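Long-range contact in beta-phenylalanine aminotransferase (PDB 4AO9), which probably uses pyridoxal-5'-phosphate to move the amino group of beta-phenylalanine to a keto-acid acceptor, as a class-III aminotransferase: residues M369-H381 with S415-L427. Sequence-based numbering, arbitrary orientation.
Sequences MQFTGIGSLMNAH and SSPRGFVVLSLPL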
# COMPACT_ATOMS: atom_id res chain seq x y z
N MET A 369 37.51 2.46 1.58
CA MET A 369 36.32 1.65 1.35
C MET A 369 35.99 0.98 2.68
O MET A 369 36.88 0.55 3.42
CB MET A 369 36.58 0.61 0.25
CG MET A 369 35.35 -0.16 -0.21
SD MET A 369 35.79 -1.43 -1.42
CE MET A 369 34.14 -2.00 -1.86
N GLN A 370 34.71 0.94 3.01
CA GLN A 370 34.28 0.31 4.25
C GLN A 370 32.84 -0.16 4.10
O GLN A 370 32.15 0.21 3.15
CB GLN A 370 34.37 1.30 5.42
CG GLN A 370 33.47 2.51 5.28
CD GLN A 370 33.58 3.41 6.48
OE1 GLN A 370 33.11 3.08 7.56
NE2 GLN A 370 34.23 4.54 6.30
N PHE A 371 32.41 -0.99 5.04
CA PHE A 371 31.03 -1.45 5.10
C PHE A 371 30.45 -1.04 6.44
O PHE A 371 31.01 -1.37 7.49
CB PHE A 371 30.98 -2.96 4.91
CG PHE A 371 31.28 -3.41 3.51
CD1 PHE A 371 32.60 -3.41 3.03
CD2 PHE A 371 30.25 -3.81 2.65
CE1 PHE A 371 32.87 -3.81 1.72
CE2 PHE A 371 30.53 -4.22 1.35
CZ PHE A 371 31.84 -4.22 0.88
N THR A 372 29.36 -0.28 6.40
CA THR A 372 28.67 0.15 7.61
C THR A 372 27.41 -0.68 7.82
O THR A 372 26.86 -1.22 6.86
CB THR A 372 28.30 1.66 7.56
OG1 THR A 372 27.51 1.94 6.40
CG2 THR A 372 29.56 2.51 7.53
N GLY A 373 26.96 -0.80 9.06
CA GLY A 373 25.68 -1.45 9.34
C GLY A 373 25.67 -2.24 10.63
O GLY A 373 26.52 -2.04 11.50
N ILE A 374 24.68 -3.13 10.73
CA ILE A 374 24.44 -3.94 11.92
C ILE A 374 23.96 -5.31 11.46
O ILE A 374 23.12 -5.41 10.56
CB ILE A 374 23.32 -3.34 12.81
CG1 ILE A 374 23.70 -1.94 13.31
CG2 ILE A 374 23.01 -4.27 14.00
CD1 ILE A 374 22.54 -1.16 13.95
N GLY A 375 24.51 -6.36 12.05
CA GLY A 375 23.98 -7.70 11.81
C GLY A 375 23.94 -8.08 10.34
O GLY A 375 24.93 -7.98 9.64
N SER A 376 22.75 -8.45 9.86
CA SER A 376 22.60 -9.01 8.52
C SER A 376 22.44 -7.96 7.41
O SER A 376 22.20 -8.31 6.25
CB SER A 376 21.43 -9.99 8.49
OG SER A 376 20.24 -9.35 8.93
N LEU A 377 22.59 -6.68 7.77
CA LEU A 377 22.46 -5.56 6.83
C LEU A 377 23.72 -4.71 6.84
O LEU A 377 24.17 -4.26 7.89
CB LEU A 377 21.27 -4.69 7.20
CG LEU A 377 19.91 -5.39 7.35
CD1 LEU A 377 18.85 -4.36 7.78
CD2 LEU A 377 19.53 -6.09 6.06
N MET A 378 24.30 -4.48 5.66
CA MET A 378 25.47 -3.60 5.57
C MET A 378 25.50 -2.87 4.24
O MET A 378 24.75 -3.20 3.33
CB MET A 378 26.77 -4.40 5.80
CG MET A 378 26.98 -5.50 4.79
SD MET A 378 28.16 -6.76 5.31
CE MET A 378 27.11 -7.76 6.37
N ASN A 379 26.38 -1.88 4.11
CA ASN A 379 26.45 -1.08 2.89
C ASN A 379 27.89 -0.67 2.61
O ASN A 379 28.57 -0.16 3.51
CB ASN A 379 25.56 0.17 3.05
CG ASN A 379 24.97 0.67 1.73
OD1 ASN A 379 23.74 0.75 1.58
ND2 ASN A 379 25.82 1.05 0.77
N ALA A 380 28.33 -0.88 1.37
CA ALA A 380 29.64 -0.44 0.91
C ALA A 380 29.65 1.08 0.76
O ALA A 380 28.69 1.66 0.25
CB ALA A 380 29.98 -1.10 -0.42
N HIS A 381 30.73 1.72 1.21
CA HIS A 381 30.92 3.15 1.01
C HIS A 381 32.37 3.41 0.65
O HIS A 381 33.27 2.87 1.28
CB HIS A 381 30.58 3.96 2.27
CG HIS A 381 29.15 3.82 2.70
ND1 HIS A 381 28.09 4.32 1.98
CD2 HIS A 381 28.61 3.25 3.81
CE1 HIS A 381 26.96 4.05 2.60
NE2 HIS A 381 27.25 3.40 3.72
N SER A 415 23.69 -7.76 -6.55
CA SER A 415 23.69 -6.83 -5.44
C SER A 415 22.83 -5.63 -5.81
O SER A 415 22.18 -5.61 -6.85
CB SER A 415 25.13 -6.36 -5.17
OG SER A 415 25.63 -5.59 -6.26
N SER A 416 22.82 -4.62 -4.94
CA SER A 416 22.15 -3.37 -5.26
C SER A 416 23.13 -2.34 -5.80
O SER A 416 24.29 -2.27 -5.37
CB SER A 416 21.47 -2.83 -4.01
OG SER A 416 22.42 -2.62 -3.01
N PRO A 417 22.67 -1.50 -6.75
CA PRO A 417 23.51 -0.41 -7.23
C PRO A 417 24.08 0.46 -6.09
O PRO A 417 25.22 0.91 -6.19
CB PRO A 417 22.56 0.41 -8.10
CG PRO A 417 21.63 -0.63 -8.66
CD PRO A 417 21.42 -1.61 -7.53
N ARG A 418 23.30 0.67 -5.04
CA ARG A 418 23.73 1.56 -3.95
C ARG A 418 24.73 0.92 -2.98
O ARG A 418 25.19 1.59 -2.07
CB ARG A 418 22.53 2.19 -3.21
CG ARG A 418 21.78 1.28 -2.25
CD ARG A 418 20.46 1.94 -1.81
NE ARG A 418 19.84 1.24 -0.69
CZ ARG A 418 18.55 1.29 -0.37
NH1 ARG A 418 17.70 2.00 -1.11
NH2 ARG A 418 18.10 0.60 0.67
N GLY A 419 25.06 -0.36 -3.18
CA GLY A 419 26.05 -1.04 -2.34
C GLY A 419 25.48 -1.68 -1.09
O GLY A 419 26.22 -2.12 -0.22
N PHE A 420 24.15 -1.71 -1.00
CA PHE A 420 23.41 -2.33 0.11
C PHE A 420 23.47 -3.85 -0.00
O PHE A 420 23.10 -4.41 -1.03
CB PHE A 420 21.96 -1.83 0.03
CG PHE A 420 21.06 -2.24 1.18
CD1 PHE A 420 21.53 -2.47 2.47
CD2 PHE A 420 19.68 -2.34 0.95
CE1 PHE A 420 20.64 -2.80 3.52
CE2 PHE A 420 18.79 -2.65 1.99
CZ PHE A 420 19.27 -2.89 3.27
N VAL A 421 23.98 -4.50 1.05
CA VAL A 421 24.14 -5.94 1.12
C VAL A 421 23.19 -6.49 2.18
O VAL A 421 23.17 -5.99 3.31
CB VAL A 421 25.59 -6.31 1.49
CG1 VAL A 421 25.74 -7.81 1.78
CG2 VAL A 421 26.53 -5.88 0.38
N VAL A 422 22.42 -7.50 1.81
CA VAL A 422 21.35 -8.01 2.66
C VAL A 422 21.44 -9.53 2.71
O VAL A 422 21.31 -10.18 1.67
CB VAL A 422 19.95 -7.63 2.08
CG1 VAL A 422 18.81 -8.22 2.91
CG2 VAL A 422 19.79 -6.11 1.97
N LEU A 423 21.65 -10.08 3.90
CA LEU A 423 21.66 -11.54 4.04
C LEU A 423 20.23 -12.07 4.11
O LEU A 423 19.32 -11.42 4.64
CB LEU A 423 22.46 -11.97 5.28
CG LEU A 423 23.97 -12.19 5.14
CD1 LEU A 423 24.68 -11.37 4.04
CD2 LEU A 423 24.66 -12.05 6.48
N SER A 424 20.03 -13.24 3.51
CA SER A 424 18.79 -13.98 3.61
C SER A 424 19.09 -15.39 4.12
O SER A 424 20.24 -15.84 4.07
CB SER A 424 18.06 -14.01 2.27
OG SER A 424 18.89 -14.55 1.25
N LEU A 425 18.05 -16.10 4.58
CA LEU A 425 18.26 -17.40 5.22
C LEU A 425 18.93 -18.48 4.36
O LEU A 425 19.72 -19.25 4.90
CB LEU A 425 16.97 -17.93 5.83
CG LEU A 425 16.35 -17.11 6.96
CD1 LEU A 425 14.94 -17.59 7.24
CD2 LEU A 425 17.20 -17.16 8.23
N PRO A 426 18.61 -18.57 3.05
CA PRO A 426 19.24 -19.66 2.27
C PRO A 426 20.71 -19.44 1.91
O PRO A 426 21.35 -20.38 1.44
CB PRO A 426 18.40 -19.74 0.99
CG PRO A 426 17.15 -18.97 1.29
CD PRO A 426 17.52 -17.93 2.29
N LEU A 427 21.24 -18.24 2.12
CA LEU A 427 22.65 -17.99 1.79
C LEU A 427 23.56 -18.89 2.60
O LEU A 427 23.46 -18.95 3.82
CB LEU A 427 23.05 -16.55 2.07
CG LEU A 427 22.72 -15.49 1.04
CD1 LEU A 427 23.19 -14.17 1.62
CD2 LEU A 427 23.40 -15.74 -0.31
O HOH W 1 21.08 0.85 1.98
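Strand 377-381 of the hairpin 370-381 pairs antiparallel with strand 420-422, the segment axes 4.6 Å apart at closest, and exemplifies how a short third strand completes a small sheet with backbone bonds and sorts its side chains by face. Met378 and Val421 form the hydrogen-bonded pair: Val421 N reaches Met378 O at 2.7 Å and Met378 N returns the bond to Val421 O. Leu423 N to Ser376 O and Ala380 N to Gly419 O extend the pairing at its two ends.

On the face covered by helices 341-365 and 429-445, Met378 CG lies between its backbone N and carbonyl carbon (chi1 60°), which sets it against Val421 CB at 3.7 Å, while Val421 CG2 comes to the edge of the Phe371 ring. On the other face Leu377 and Val422 run side by side, Leu377 CD2 meeting Val422 CG1 at 3.9 Å, and Val422 CG2 sits over the centre of the Phe420 ring.

Asn379 supplies the polar link on this second face. Its side chain crosses that of Phe420 at about a right angle, the amide and ring planes 11° apart, with OD1 3.5 Å from Phe420 CB. Its ND2 donates to Ala380 O, almost within the amide plane, and probably to Arg418 O; OD1 probably accepts from a water that itself accepts from Arg418 NE. Shortening Asn379 to an alanine would probably leave Ala380 O, and perhaps Arg418 O, without the ND2 donor and cut the water's link to the strand.

The contact thus joins backbone pairing and apolar packing to a polar corner at Asn379, whose water link is consistent with steadying Arg418, a side chain about 6 Å, nearest atoms, from bound pyridoxal-5'-phosphate.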